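Local structure of putative extracellular solute-binding protein (Bordetella bronchiseptica, 4P56) at residues 32-37 and 74-79; 90-95 and 133-138; 102-107 and 122-127. The protein binds mandelate and probably delivers it, as a periplasmic solute-binding protein, to a TRAP transporter for uptake. One frame throughout, in Å; residues are numbered along the deposited sequence.

Contact 1 (32-37 and 74-79); sequences SSWLPP and AGHFDA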
ATOM      1  N   SER A  32      11.663   8.320  -9.799  1.00 11.77           N
ATOM      2  CA  SER A  32      12.369   7.089  -9.465  1.00 12.08           C
ATOM      3  C   SER A  32      11.386   6.054  -8.944  1.00 11.47           C
ATOM      4  O   SER A  32      10.514   6.377  -8.148  1.00 10.66           O
ATOM      5  CB  SER A  32      13.454   7.309  -8.400  1.00 12.11           C
ATOM      6  OG  SER A  32      14.213   6.123  -8.177  1.00 12.54           O
ATOM      7  N   SER A  33      11.549   4.813  -9.388  1.00 12.38           N
ATOM      8  CA  SER A  33      10.744   3.700  -8.892  1.00 14.51           C
ATOM      9  C   SER A  33      11.594   2.585  -8.279  1.00 11.96           C
ATOM     10  O   SER A  33      12.641   2.209  -8.833  1.00 12.85           O
ATOM     11  CB  SER A  33       9.956   3.108 -10.045  1.00 14.64           C
ATOM     12  OG  SER A  33       9.404   1.878  -9.646  1.00 11.97           O
ATOM     13  N   TRP A  34      11.146   2.058  -7.146  1.00 11.34           N
ATOM     14  CA  TRP A  34      11.843   0.954  -6.495  1.00 11.64           C
ATOM     15  C   TRP A  34      11.147  -0.373  -6.821  1.00 15.63           C
ATOM     16  O   TRP A  34      11.494  -1.411  -6.274  1.00 12.22           O
ATOM     17  CB  TRP A  34      11.948   1.177  -4.983  1.00 10.92           C
ATOM     18  CG  TRP A  34      10.701   1.707  -4.286  1.00 11.11           C
ATOM     19  CD1 TRP A  34      10.342   3.012  -4.142  1.00  9.64           C
ATOM     20  CD2 TRP A  34       9.653   0.941  -3.653  1.00  9.60           C
ATOM     21  NE1 TRP A  34       9.161   3.116  -3.454  1.00  8.86           N
ATOM     22  CE2 TRP A  34       8.720   1.854  -3.139  1.00  8.90           C
ATOM     23  CE3 TRP A  34       9.425  -0.427  -3.478  1.00  9.88           C
ATOM     24  CZ2 TRP A  34       7.557   1.451  -2.463  1.00  9.39           C
ATOM     25  CZ3 TRP A  34       8.276  -0.829  -2.804  1.00  9.45           C
ATOM     26  CH2 TRP A  34       7.356   0.103  -2.315  1.00  8.76           C
ATOM     27  N   LEU A  35      10.165  -0.313  -7.729  1.00 13.32           N
ATOM     28  CA  LEU A  35       9.518  -1.506  -8.290  1.00 12.58           C
ATOM     29  C   LEU A  35       9.900  -1.697  -9.756  1.00 13.65           C
ATOM     30  O   LEU A  35      10.190  -0.732 -10.442  1.00 14.81           O
ATOM     31  CB  LEU A  35       8.012  -1.364  -8.195  1.00 11.97           C
ATOM     32  CG  LEU A  35       7.477  -1.368  -6.758  1.00 11.10           C
ATOM     33  CD1 LEU A  35       5.961  -1.091  -6.722  1.00 10.60           C
ATOM     34  CD2 LEU A  35       7.799  -2.715  -6.091  1.00 11.47           C
ATOM     35  N   PRO A  36       9.874  -2.942 -10.241  1.00 18.38           N
ATOM     36  CA  PRO A  36      10.151  -3.192 -11.657  1.00 25.28           C
ATOM     37  C   PRO A  36       9.200  -2.383 -12.522  1.00 21.93           C
ATOM     38  O   PRO A  36       8.068  -2.140 -12.092  1.00 17.47           O
ATOM     39  CB  PRO A  36       9.831  -4.680 -11.822  1.00 28.56           C
ATOM     40  CG  PRO A  36       9.830  -5.241 -10.490  1.00 31.81           C
ATOM     41  CD  PRO A  36       9.452  -4.164  -9.539  1.00 22.57           C
ATOM     42  N   PRO A  37       9.630  -2.004 -13.729  1.00 17.80           N
ATOM     43  CA  PRO A  37       8.791  -1.173 -14.607  1.00 16.31           C
ATOM     44  C   PRO A  37       7.544  -1.904 -15.094  1.00 18.39           C
ATOM     45  O   PRO A  37       6.583  -1.258 -15.514  1.00 19.44           O
ATOM     46  CB  PRO A  37       9.704  -0.859 -15.806  1.00 27.54           C
ATOM     47  CG  PRO A  37      11.049  -1.383 -15.491  1.00 25.66           C
ATOM     48  CD  PRO A  37      10.917  -2.359 -14.352  1.00 23.18           C
ATOM     49  N   ALA A  74      13.095   2.643   1.056  1.00 10.73           N
ATOM     50  CA  ALA A  74      12.759   3.585   2.101  1.00 12.63           C
ATOM     51  C   ALA A  74      13.406   4.952   1.865  1.00 11.55           C
ATOM     52  O   ALA A  74      12.832   5.977   2.212  1.00 16.80           O
ATOM     53  CB  ALA A  74      13.153   3.035   3.444  1.00 14.75           C
ATOM     54  N   GLY A  75      14.586   4.958   1.227  1.00 12.98           N
ATOM     55  CA  GLY A  75      15.313   6.184   0.926  1.00 10.06           C
ATOM     56  C   GLY A  75      14.635   7.107  -0.069  1.00  9.58           C
ATOM     57  O   GLY A  75      15.046   8.254  -0.272  1.00  9.85           O
ATOM     58  N   HIS A  76      13.584   6.623  -0.700  1.00  8.96           N
ATOM     59  CA  HIS A  76      12.916   7.407  -1.726  1.00  8.61           C
ATOM     60  C   HIS A  76      12.218   8.668  -1.184  1.00  8.56           C
ATOM     61  O   HIS A  76      12.074   9.640  -1.911  1.00  8.88           O
ATOM     62  CB  HIS A  76      11.948   6.533  -2.549  1.00  8.14           C
ATOM     63  CG  HIS A  76      12.611   5.842  -3.715  1.00  8.33           C
ATOM     64  ND1 HIS A  76      13.481   4.787  -3.562  1.00 11.06           N
ATOM     65  CD2 HIS A  76      12.539   6.085  -5.048  1.00 10.11           C
ATOM     66  CE1 HIS A  76      13.906   4.393  -4.757  1.00  9.22           C
ATOM     67  NE2 HIS A  76      13.365   5.175  -5.671  1.00  8.72           N
ATOM     68  N   PHE A  77      11.812   8.690   0.081  1.00  8.73           N
ATOM     69  CA  PHE A  77      11.171   9.895   0.595  1.00  8.87           C
ATOM     70  C   PHE A  77      12.207  11.030   0.632  1.00  9.83           C
ATOM     71  O   PHE A  77      11.982  12.133   0.111  1.00 11.71           O
ATOM     72  CB  PHE A  77      10.604   9.652   1.999  1.00 12.69           C
ATOM     73  CG  PHE A  77       9.777  10.799   2.503  1.00 12.59           C
ATOM     74  CD1 PHE A  77      10.378  11.938   2.968  1.00 11.94           C
ATOM     75  CD2 PHE A  77       8.397  10.742   2.490  1.00 11.96           C
ATOM     76  CE1 PHE A  77       9.629  13.027   3.397  1.00 14.87           C
ATOM     77  CE2 PHE A  77       7.624  11.838   2.947  1.00 12.43           C
ATOM     78  CZ  PHE A  77       8.244  12.965   3.386  1.00 14.79           C
ATOM     79  N   ASP A  78      13.342  10.759   1.265  1.00 10.86           N
ATOM     80  CA  ASP A  78      14.422  11.745   1.321  1.00 11.31           C
ATOM     81  C   ASP A  78      14.972  12.113  -0.076  1.00 10.91           C
ATOM     82  O   ASP A  78      15.389  13.255  -0.287  1.00 11.99           O
ATOM     83  CB  ASP A  78      15.563  11.258   2.220  1.00 12.68           C
ATOM     84  CG  ASP A  78      15.195  11.302   3.704  1.00 19.56           C
ATOM     85  OD1 ASP A  78      14.328  12.116   4.067  1.00 23.04           O
ATOM     86  OD2 ASP A  78      15.744  10.507   4.489  1.00 23.71           O
ATOM     87  N   ALA A  79      14.995  11.163  -1.006  1.00 10.18           N
ATOM     88  CA  ALA A  79      15.453  11.471  -2.372  1.00 12.65           C
ATOM     89  C   ALA A  79      14.620  12.609  -2.924  1.00 13.80           C
ATOM     90  O   ALA A  79      15.157  13.543  -3.542  1.00 10.42           O
ATOM     91  CB  ALA A  79      15.375  10.272  -3.267  1.00  9.85           C
TER

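Contact 2 (90-95 and 133-138); sequences VSHAYY and DEHKGV. With RMN ((R)-mandelic acid), chain D.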
ATOM      1  N   VAL A  90       6.024   6.173  -2.068  1.00  9.66           N
ATOM      2  CA  VAL A  90       6.647   5.614  -0.875  1.00  7.22           C
ATOM      3  C   VAL A  90       5.612   4.794  -0.146  1.00  7.84           C
ATOM      4  O   VAL A  90       4.436   5.144  -0.156  1.00  8.17           O
ATOM      5  CB  VAL A  90       7.173   6.726   0.078  1.00  7.46           C
ATOM      6  CG1 VAL A  90       8.316   7.493  -0.555  1.00 13.12           C
ATOM      7  CG2 VAL A  90       6.053   7.674   0.483  1.00  8.66           C
ATOM      8  N   SER A  91       6.047   3.711   0.488  1.00  7.44           N
ATOM      9  CA  SER A  91       5.132   2.922   1.280  1.00  8.64           C
ATOM     10  C   SER A  91       5.122   3.415   2.721  1.00  8.84           C
ATOM     11  O   SER A  91       6.155   3.527   3.341  1.00 10.78           O
ATOM     12  CB  SER A  91       5.490   1.437   1.290  1.00 14.36           C
ATOM     13  OG  SER A  91       4.681   0.788   2.276  1.00  9.17           O
ATOM     14  N   HIS A  92       3.928   3.641   3.241  1.00  8.05           N
ATOM     15  CA  HIS A  92       3.771   4.107   4.602  1.00  9.05           C
ATOM     16  C   HIS A  92       4.258   3.092   5.609  1.00 17.40           C
ATOM     17  O   HIS A  92       4.613   3.447   6.728  1.00 23.56           O
ATOM     18  CB  HIS A  92       2.318   4.461   4.835  1.00  8.53           C
ATOM     19  CG  HIS A  92       1.958   5.731   4.161  1.00  8.56           C
ATOM     20  ND1 HIS A  92       0.793   5.907   3.447  1.00  9.57           N
ATOM     21  CD2 HIS A  92       2.613   6.905   4.109  1.00  8.63           C
ATOM     22  CE1 HIS A  92       0.760   7.130   2.957  1.00 10.17           C
ATOM     23  NE2 HIS A  92       1.855   7.762   3.353  1.00  9.78           N
ATOM     24  N   ALA A  93       4.323   1.842   5.187  1.00  9.54           N
ATOM     25  CA  ALA A  93       4.872   0.783   6.028  1.00 11.67           C
ATOM     26  C   ALA A  93       6.386   0.888   6.263  1.00  9.44           C
ATOM     27  O   ALA A  93       6.914   0.279   7.192  1.00 10.71           O
ATOM     28  CB  ALA A  93       4.536  -0.610   5.410  1.00 12.36           C
ATOM     29  N   TYR A  94       7.101   1.605   5.413  1.00  8.49           N
ATOM     30  CA  TYR A  94       8.552   1.528   5.415  1.00  9.30           C
ATOM     31  C   TYR A  94       9.187   2.529   6.391  1.00 12.03           C
ATOM     32  O   TYR A  94      10.405   2.607   6.457  1.00 12.02           O
ATOM     33  CB  TYR A  94       9.069   1.773   4.003  1.00  8.42           C
ATOM     34  CG  TYR A  94       8.713   0.664   3.051  1.00  8.20           C
ATOM     35  CD1 TYR A  94       7.969  -0.468   3.486  1.00  8.27           C
ATOM     36  CD2 TYR A  94       9.114   0.716   1.731  1.00  8.84           C
ATOM     37  CE1 TYR A  94       7.639  -1.476   2.587  1.00  9.04           C
ATOM     38  CE2 TYR A  94       8.790  -0.305   0.833  1.00  8.00           C
ATOM     39  CZ  TYR A  94       8.043  -1.378   1.273  1.00  8.10           C
ATOM     40  OH  TYR A  94       7.781  -2.339   0.339  1.00 11.62           O
ATOM     41  N   TYR A  95       8.367   3.281   7.122  1.00 11.60           N
ATOM     42  CA  TYR A  95       8.882   4.327   8.046  1.00 12.90           C
ATOM     43  C   TYR A  95       8.323   4.191   9.452  1.00 12.41           C
ATOM     44  O   TYR A  95       7.391   4.887   9.826  1.00 16.39           O
ATOM     45  CB  TYR A  95       8.578   5.729   7.494  1.00 12.12           C
ATOM     46  CG  TYR A  95       8.993   5.828   6.061  1.00 11.95           C
ATOM     47  CD1 TYR A  95      10.257   6.258   5.733  1.00 13.09           C
ATOM     48  CD2 TYR A  95       8.124   5.476   5.044  1.00 11.24           C
ATOM     49  CE1 TYR A  95      10.667   6.328   4.386  1.00 14.20           C
ATOM     50  CE2 TYR A  95       8.505   5.540   3.712  1.00 11.16           C
ATOM     51  CZ  TYR A  95       9.765   5.973   3.397  1.00 11.81           C
ATOM     52  OH  TYR A  95      10.145   6.017   2.080  1.00 11.83           O
ATOM     53  N   ASP A 133       0.714  17.028   9.271  1.00 11.47           N
ATOM     54  CA  ASP A 133       2.018  17.232   8.613  1.00 15.00           C
ATOM     55  C   ASP A 133       2.897  15.973   8.628  1.00  9.92           C
ATOM     56  O   ASP A 133       4.122  16.072   8.710  1.00 12.96           O
ATOM     57  CB  ASP A 133       2.766  18.400   9.300  1.00 13.45           C
ATOM     58  CG  ASP A 133       3.827  19.034   8.430  1.00 21.93           C
ATOM     59  OD1 ASP A 133       3.735  18.914   7.178  1.00 16.14           O
ATOM     60  OD2 ASP A 133       4.736  19.693   9.027  1.00 17.67           O
ATOM     61  N   GLU A 134       2.298  14.793   8.503  1.00  8.88           N
ATOM     62  CA  GLU A 134       3.106  13.570   8.463  1.00  8.41           C
ATOM     63  C   GLU A 134       4.082  13.540   7.281  1.00  8.16           C
ATOM     64  O   GLU A 134       5.135  12.905   7.388  1.00  9.41           O
ATOM     65  CB  GLU A 134       2.222  12.340   8.396  1.00  7.94           C
ATOM     66  CG  GLU A 134       1.390  12.093   9.630  1.00  8.27           C
ATOM     67  CD  GLU A 134       0.734  10.751   9.611  1.00  7.89           C
ATOM     68  OE1 GLU A 134       0.187  10.334   8.533  1.00  7.47           O
ATOM     69  OE2 GLU A 134       0.795  10.081  10.685  1.00  9.28           O
ATOM     70  N   HIS A 135       3.731  14.186   6.162  1.00 12.62           N
ATOM     71  CA  HIS A 135       4.574  14.183   4.948  1.00 13.99           C
ATOM     72  C   HIS A 135       5.440  15.448   4.879  1.00  9.72           C
ATOM     73  O   HIS A 135       5.615  16.039   3.815  1.00 12.80           O
ATOM     74  CB  HIS A 135       3.697  14.060   3.679  1.00 11.12           C
ATOM     75  CG  HIS A 135       2.954  12.766   3.598  1.00  7.38           C
ATOM     76  ND1 HIS A 135       1.842  12.493   4.360  1.00  9.23           N
ATOM     77  CD2 HIS A 135       3.211  11.659   2.879  1.00  7.47           C
ATOM     78  CE1 HIS A 135       1.445  11.251   4.115  1.00 12.63           C
ATOM     79  NE2 HIS A 135       2.268  10.730   3.231  1.00  7.24           N
ATOM     80  N   LYS A 136       5.945  15.886   6.036  1.00  9.42           N
ATOM     81  CA  LYS A 136       6.670  17.144   6.122  1.00 12.22           C
ATOM     82  C   LYS A 136       7.798  17.177   5.100  1.00 10.33           C
ATOM     83  O   LYS A 136       8.530  16.198   4.956  1.00 14.50           O
ATOM     84  CB  LYS A 136       7.271  17.303   7.520  1.00 11.81           C
ATOM     85  CG  LYS A 136       8.027  18.600   7.723  1.00 16.93           C
ATOM     86  CD  LYS A 136       8.642  18.679   9.126  1.00 25.18           C
ATOM     87  CE  LYS A 136       9.136  20.094   9.419  1.00 26.63           C
ATOM     88  NZ  LYS A 136       9.788  20.142  10.743  1.00 24.94           N
ATOM     89  N   GLY A 137       7.940  18.306   4.415  1.00 15.83           N
ATOM     90  CA  GLY A 137       9.114  18.566   3.600  1.00 18.05           C
ATOM     91  C   GLY A 137       8.962  18.228   2.121  1.00 17.62           C
ATOM     92  O   GLY A 137       9.844  18.545   1.329  1.00 12.27           O
ATOM     93  N   VAL A 138       7.854  17.592   1.751  1.00 10.08           N
ATOM     94  CA  VAL A 138       7.532  17.333   0.341  1.00  9.94           C
ATOM     95  C   VAL A 138       6.061  17.714   0.108  1.00  9.78           C
ATOM     96  O   VAL A 138       5.300  17.947   1.071  1.00 10.13           O
ATOM     97  CB  VAL A 138       7.720  15.853  -0.061  1.00  9.37           C
ATOM     98  CG1 VAL A 138       9.182  15.389   0.196  1.00 11.08           C
ATOM     99  CG2 VAL A 138       6.737  14.958   0.689  1.00 10.34           C
TER
HETATM  100  C1  RMN D 401       4.020  -3.578  -1.059  1.00 12.00           C
HETATM  101  C2  RMN D 401       4.782  -2.820  -1.935  1.00 11.00           C
HETATM  102  C3  RMN D 401       4.747  -3.068  -3.296  1.00 11.09           C
HETATM  103  C4  RMN D 401       3.979  -4.105  -3.797  1.00 16.28           C
HETATM  104  C5  RMN D 401       3.221  -4.877  -2.921  1.00 17.20           C
HETATM  105  C6  RMN D 401       3.245  -4.605  -1.563  1.00 18.17           C
HETATM  106  C7  RMN D 401       4.075  -3.317   0.422  1.00 16.67           C
HETATM  107  C10 RMN D 401       4.872  -4.408   1.072  1.00  7.00           C
HETATM  108  O8  RMN D 401       2.836  -3.354   1.020  1.00 25.74           O
HETATM  109  O11 RMN D 401       4.328  -5.486   1.490  1.00 12.19           O
HETATM  110  O12 RMN D 401       6.131  -4.280   1.154  1.00 11.61           O

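Contact 3 (102-107 and 122-127); sequences TKFAVL and WDTYEK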
ATOM      1  N   THR A 102      -2.054   6.872   9.028  1.00 10.82           N
ATOM      2  CA  THR A 102      -2.594   6.141   7.872  1.00  9.56           C
ATOM      3  C   THR A 102      -3.243   4.805   8.237  1.00  9.57           C
ATOM      4  O   THR A 102      -3.908   4.198   7.409  1.00  9.31           O
ATOM      5  CB  THR A 102      -1.516   5.873   6.802  1.00  9.24           C
ATOM      6  OG1 THR A 102      -0.536   4.970   7.328  1.00  9.38           O
ATOM      7  CG2 THR A 102      -0.871   7.182   6.362  1.00  9.31           C
ATOM      8  N   LYS A 103      -3.044   4.349   9.461  1.00  9.94           N
ATOM      9  CA  LYS A 103      -3.423   2.998   9.832  1.00 10.01           C
ATOM     10  C   LYS A 103      -4.950   2.748   9.874  1.00 12.27           C
ATOM     11  O   LYS A 103      -5.372   1.608   9.828  1.00 10.16           O
ATOM     12  CB  LYS A 103      -2.754   2.604  11.141  1.00 10.47           C
ATOM     13  CG  LYS A 103      -1.250   2.277  10.957  1.00 16.16           C
ATOM     14  CD  LYS A 103      -0.590   1.775  12.243  1.00 13.21           C
ATOM     15  CE  LYS A 103       0.887   1.410  11.987  1.00 17.73           C
ATOM     16  NZ  LYS A 103       1.530   0.762  13.184  1.00 12.25           N
ATOM     17  N   PHE A 104      -5.765   3.800   9.954  1.00 10.31           N
ATOM     18  CA  PHE A 104      -7.232   3.632   9.919  1.00 10.68           C
ATOM     19  C   PHE A 104      -7.663   2.928   8.636  1.00 10.19           C
ATOM     20  O   PHE A 104      -8.693   2.252   8.611  1.00 11.36           O
ATOM     21  CB  PHE A 104      -7.936   4.990   9.989  1.00 14.66           C
ATOM     22  CG  PHE A 104      -7.803   5.791   8.732  1.00 12.23           C
ATOM     23  CD1 PHE A 104      -6.706   6.610   8.534  1.00 10.14           C
ATOM     24  CD2 PHE A 104      -8.748   5.705   7.731  1.00 17.03           C
ATOM     25  CE1 PHE A 104      -6.550   7.334   7.395  1.00 10.45           C
ATOM     26  CE2 PHE A 104      -8.605   6.451   6.545  1.00 13.90           C
ATOM     27  CZ  PHE A 104      -7.493   7.251   6.364  1.00  9.96           C
ATOM     28  N   ALA A 105      -6.888   3.087   7.558  1.00 10.03           N
ATOM     29  CA  ALA A 105      -7.328   2.663   6.224  1.00  9.76           C
ATOM     30  C   ALA A 105      -6.973   1.220   5.889  1.00 14.05           C
ATOM     31  O   ALA A 105      -7.379   0.715   4.838  1.00 12.27           O
ATOM     32  CB  ALA A 105      -6.733   3.570   5.153  1.00  9.65           C
ATOM     33  N   VAL A 106      -6.241   0.568   6.782  1.00  9.43           N
ATOM     34  CA  VAL A 106      -5.617  -0.715   6.462  1.00 10.46           C
ATOM     35  C   VAL A 106      -5.840  -1.778   7.546  1.00 12.65           C
ATOM     36  O   VAL A 106      -5.164  -2.812   7.568  1.00 12.46           O
ATOM     37  CB  VAL A 106      -4.099  -0.561   6.179  1.00  9.06           C
ATOM     38  CG1 VAL A 106      -3.895   0.294   4.980  1.00  8.76           C
ATOM     39  CG2 VAL A 106      -3.343   0.020   7.394  1.00  9.38           C
ATOM     40  N   LEU A 107      -6.830  -1.553   8.405  1.00 13.61           N
ATOM     41  CA  LEU A 107      -7.116  -2.482   9.484  1.00 13.69           C
ATOM     42  C   LEU A 107      -7.603  -3.821   8.916  1.00 10.71           C
ATOM     43  O   LEU A 107      -8.065  -3.896   7.788  1.00 12.99           O
ATOM     44  CB  LEU A 107      -8.150  -1.884  10.428  1.00 11.11           C
ATOM     45  CG  LEU A 107      -7.624  -0.692  11.260  1.00 15.71           C
ATOM     46  CD1 LEU A 107      -8.777   0.145  11.780  1.00 18.29           C
ATOM     47  CD2 LEU A 107      -6.784  -1.178  12.424  1.00 14.53           C
ATOM     48  N   TRP A 122      -7.746   8.243   0.695  1.00  8.72           N
ATOM     49  CA  TRP A 122      -7.382   9.602   0.307  1.00  8.72           C
ATOM     50  C   TRP A 122      -8.423  10.617   0.759  1.00  9.07           C
ATOM     51  O   TRP A 122      -8.077  11.669   1.280  1.00  9.20           O
ATOM     52  CB  TRP A 122      -7.155   9.745  -1.205  1.00  8.59           C
ATOM     53  CG  TRP A 122      -7.075  11.197  -1.546  1.00  8.71           C
ATOM     54  CD1 TRP A 122      -8.004  11.944  -2.191  1.00 10.18           C
ATOM     55  CD2 TRP A 122      -6.018  12.095  -1.168  1.00  8.72           C
ATOM     56  NE1 TRP A 122      -7.588  13.260  -2.249  1.00  9.03           N
ATOM     57  CE2 TRP A 122      -6.372  13.373  -1.625  1.00  8.92           C
ATOM     58  CE3 TRP A 122      -4.802  11.927  -0.478  1.00  8.65           C
ATOM     59  CZ2 TRP A 122      -5.555  14.491  -1.428  1.00  9.07           C
ATOM     60  CZ3 TRP A 122      -3.998  13.024  -0.261  1.00  8.83           C
ATOM     61  CH2 TRP A 122      -4.365  14.300  -0.743  1.00 13.30           C
ATOM     62  N   ASP A 123      -9.691  10.342   0.520  1.00  9.32           N
ATOM     63  CA  ASP A 123     -10.718  11.325   0.836  1.00 11.81           C
ATOM     64  C   ASP A 123     -10.648  11.622   2.337  1.00 10.65           C
ATOM     65  O   ASP A 123     -10.781  12.771   2.765  1.00 10.28           O
ATOM     66  CB  ASP A 123     -12.117  10.834   0.439  1.00 11.45           C
ATOM     67  CG  ASP A 123     -12.399  10.959  -1.071  1.00 21.21           C
ATOM     68  OD1 ASP A 123     -11.639  11.644  -1.779  1.00 17.82           O
ATOM     69  OD2 ASP A 123     -13.405  10.381  -1.560  1.00 19.06           O
ATOM     70  N   THR A 124     -10.400  10.594   3.138  1.00  9.94           N
ATOM     71  CA  THR A 124     -10.391  10.761   4.601  1.00 10.28           C
ATOM     72  C   THR A 124      -9.144  11.567   4.998  1.00 10.17           C
ATOM     73  O   THR A 124      -9.230  12.510   5.803  1.00 10.58           O
ATOM     74  CB  THR A 124     -10.392   9.394   5.289  1.00 10.30           C
ATOM     75  OG1 THR A 124     -11.610   8.680   4.957  1.00 10.55           O
ATOM     76  CG2 THR A 124     -10.282   9.535   6.794  1.00 10.70           C
ATOM     77  N   TYR A 125      -7.996  11.174   4.437  1.00  9.72           N
ATOM     78  CA  TYR A 125      -6.705  11.812   4.733  1.00  9.69           C
ATOM     79  C   TYR A 125      -6.739  13.296   4.353  1.00  9.88           C
ATOM     80  O   TYR A 125      -6.344  14.157   5.123  1.00 10.24           O
ATOM     81  CB  TYR A 125      -5.537  11.093   4.001  1.00  9.27           C
ATOM     82  CG  TYR A 125      -4.193  11.282   4.715  1.00  9.40           C
ATOM     83  CD1 TYR A 125      -3.406  12.377   4.463  1.00  9.54           C
ATOM     84  CD2 TYR A 125      -3.777  10.396   5.700  1.00  9.49           C
ATOM     85  CE1 TYR A 125      -2.193  12.576   5.140  1.00  9.81           C
ATOM     86  CE2 TYR A 125      -2.583  10.590   6.387  1.00  9.74           C
ATOM     87  CZ  TYR A 125      -1.793  11.683   6.097  1.00  9.91           C
ATOM     88  OH  TYR A 125      -0.602  11.882   6.791  1.00 10.29           O
ATOM     89  N   GLU A 126      -7.229  13.574   3.158  1.00 11.07           N
ATOM     90  CA  GLU A 126      -7.357  14.942   2.687  1.00 11.14           C
ATOM     91  C   GLU A 126      -8.274  15.777   3.598  1.00 10.82           C
ATOM     92  O   GLU A 126      -7.940  16.894   3.954  1.00 11.48           O
ATOM     93  CB  GLU A 126      -7.930  14.907   1.274  1.00 11.78           C
ATOM     94  CG  GLU A 126      -8.350  16.263   0.781  1.00 19.81           C
ATOM     95  CD  GLU A 126      -8.905  16.211  -0.612  1.00 25.42           C
ATOM     96  OE1 GLU A 126      -9.998  15.614  -0.812  1.00 23.56           O
ATOM     97  OE2 GLU A 126      -8.223  16.760  -1.494  1.00 21.22           O
ATOM     98  N   LYS A 127      -9.435  15.239   3.949  1.00 10.67           N
ATOM     99  CA  LYS A 127     -10.400  16.012   4.744  1.00 15.73           C
ATOM    100  C   LYS A 127      -9.970  16.221   6.199  1.00 13.84           C
ATOM    101  O   LYS A 127     -10.219  17.267   6.765  1.00 12.25           O
ATOM    102  CB  LYS A 127     -11.777  15.323   4.713  1.00 11.54           C
ATOM    103  CG  LYS A 127     -12.833  16.023   5.603  1.00 22.00           C
ATOM    104  CD  LYS A 127     -14.195  15.528   5.221  1.00 19.90           C
ATOM    105  CE  LYS A 127     -15.327  16.317   5.854  1.00 33.72           C
ATOM    106  NZ  LYS A 127     -16.615  15.698   5.431  1.00 27.48           N
TER

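Contact 1 (32-37 and 74-79)
Ser32 and Trp34 both meet the imidazole of His76, one at its edge and the other over a face. Ser32 OG lies near the plane of the ring and hydrogen-bonds to His76 NE2 at 2.8 Å, a position it reaches with OG trans to the backbone N (chi1 -175°). Trp34 brings the corner of its five-membered ring: CD1 stands over the centre of the imidazole, 3.7 Å from His76 CG. The two planes are inclined at 62°, an edge-to-face pair with the tryptophan supplying the edge. To get there its CG has to sit between the backbone N and the carbonyl carbon (chi1 43°), which also lays Trp34 CB 3.8 Å from His76 CE1.

Further out, the other imidazole nitrogen, ND1, is hydrogen-bonded to the carbonyl O of Asn72, just ahead of the helix on which His76 sits. Ser32 OG has a second partner in the backbone N of Val70, and Trp34 NE1 bonds to the carbonyl O of Phe89 in strand 87-91. Leu35 CG packs over one face of the indole, near its rim. Trp34 is part of the mandelate pocket, so His76 is a second-shell residue behind a first-shell indole. With both ring nitrogens bonded, the imidazole is fixed in rotation, and because a carbonyl can only accept, ND1 must carry a hydrogen.

Contact 2 (90-95 and 133-138)
His92 and His135 meet nitrogen to nitrogen between the turn that ends strand 87-91 and the loop 133-138. From His92 CB, which points toward that loop, the chain turns into an imidazole whose two nitrogens have separate tasks. ND1 is hydrogen-bonded to Thr237 OG1 on the adjacent strand 237-242. CD2 and CE1 flank the tip evenly, each 3.9 Å from His135 NE2, which places the partner straight ahead of His92 NE2. That last atom makes the hydrogen bond to His135 NE2, 3.0 Å long and nearly straight at 162°. Each nitrogen lies near the plane of the other ring, yet the planes are turned 77° apart, so neither ring lies over the other. Such a bond needs one bare nitrogen, which suggests that at least one of the two histidines is neutral. Phe99 packs against both rings.

Around His92 the backbone bends: Ser91 OG accepts from Ala93 N at 3.1 Å, an ST turn that spans it, and also bonds to Asp236, which itself hydrogen-bonds to the mandelate. Ser91 CB sits over the centre of the Tyr94 ring. Tyr94 OH donates to mandelate O12 at 2.7 Å and is hydrogen-bonded to Ala192 N as well. The ST turn after strand 87-91 thus carries Tyr94 into the mandelate pocket, while the histidine pair ties that turn to the loop ahead of strand 139-145.

Contact 3 (102-107 and 122-127)
Tyr125, whose OH is hydrogen-bonded to Glu134 OE1, meets Thr102 obliquely, its CE2 3.8 Å from Thr102 CG2. This is helix-to-loop packing: a 3-10 segment beginning before Thr102 rests on one side of helix 114-129, near a wider pi-type turn at 125-127. A backbone bond of 3.2 Å from Ala105 N to Thr102 O closes the 3-10 turn.

Both threonines keep their methyl groups for the interface and send their hydroxyls to backbone oxygens, Thr102 OG1 to Phe99 O and Thr124 OG1 to Ala120 O one helical turn back. Thr124 CG2, trans to its own backbone N, approaches the outer end of the Phe104 ring obliquely, 3.5 Å from CE2 and 3.6 Å from CZ of that phenylalanine, the two side chains coming from opposite directions. Phe104 extends to meet it with CG between the backbone N and the carbonyl carbon (chi1 72°), and Ala105 CB lies over one face of the ring. Phe332 of helix 325-340 makes an edge-to-face pair with Phe104 and also touches Thr124, bringing a third element to the junction. The looser aromatic approach is by way of Phe104 CE1, which comes near the plane of the tyrosine ring, 4.5 Å from Tyr125 CD2.

Along the chain contact 1 closes before contact 2 opens, and contact 3 is nested inside the loop that contact 2 closes. The centres of contacts 1 and 2 are about 13 Å apart, as are those of contacts 2 and 3, whereas the centres of contacts 1 and 3 are about 22 Å apart and the two do not touch. Contact 2 is therefore the middle link. It starts on strand 87-91, an outer strand of the antiparallel sheet with 237-242 and 139-145. Trp34 CH2 packs 3.5 Å from Tyr94 CE2, joining contacts 1 and 2 at the mandelate pocket, and His92 ND1 lies 3.6 Å from Thr102 CG2, so packing runs unbroken from pocket to helix 114-129.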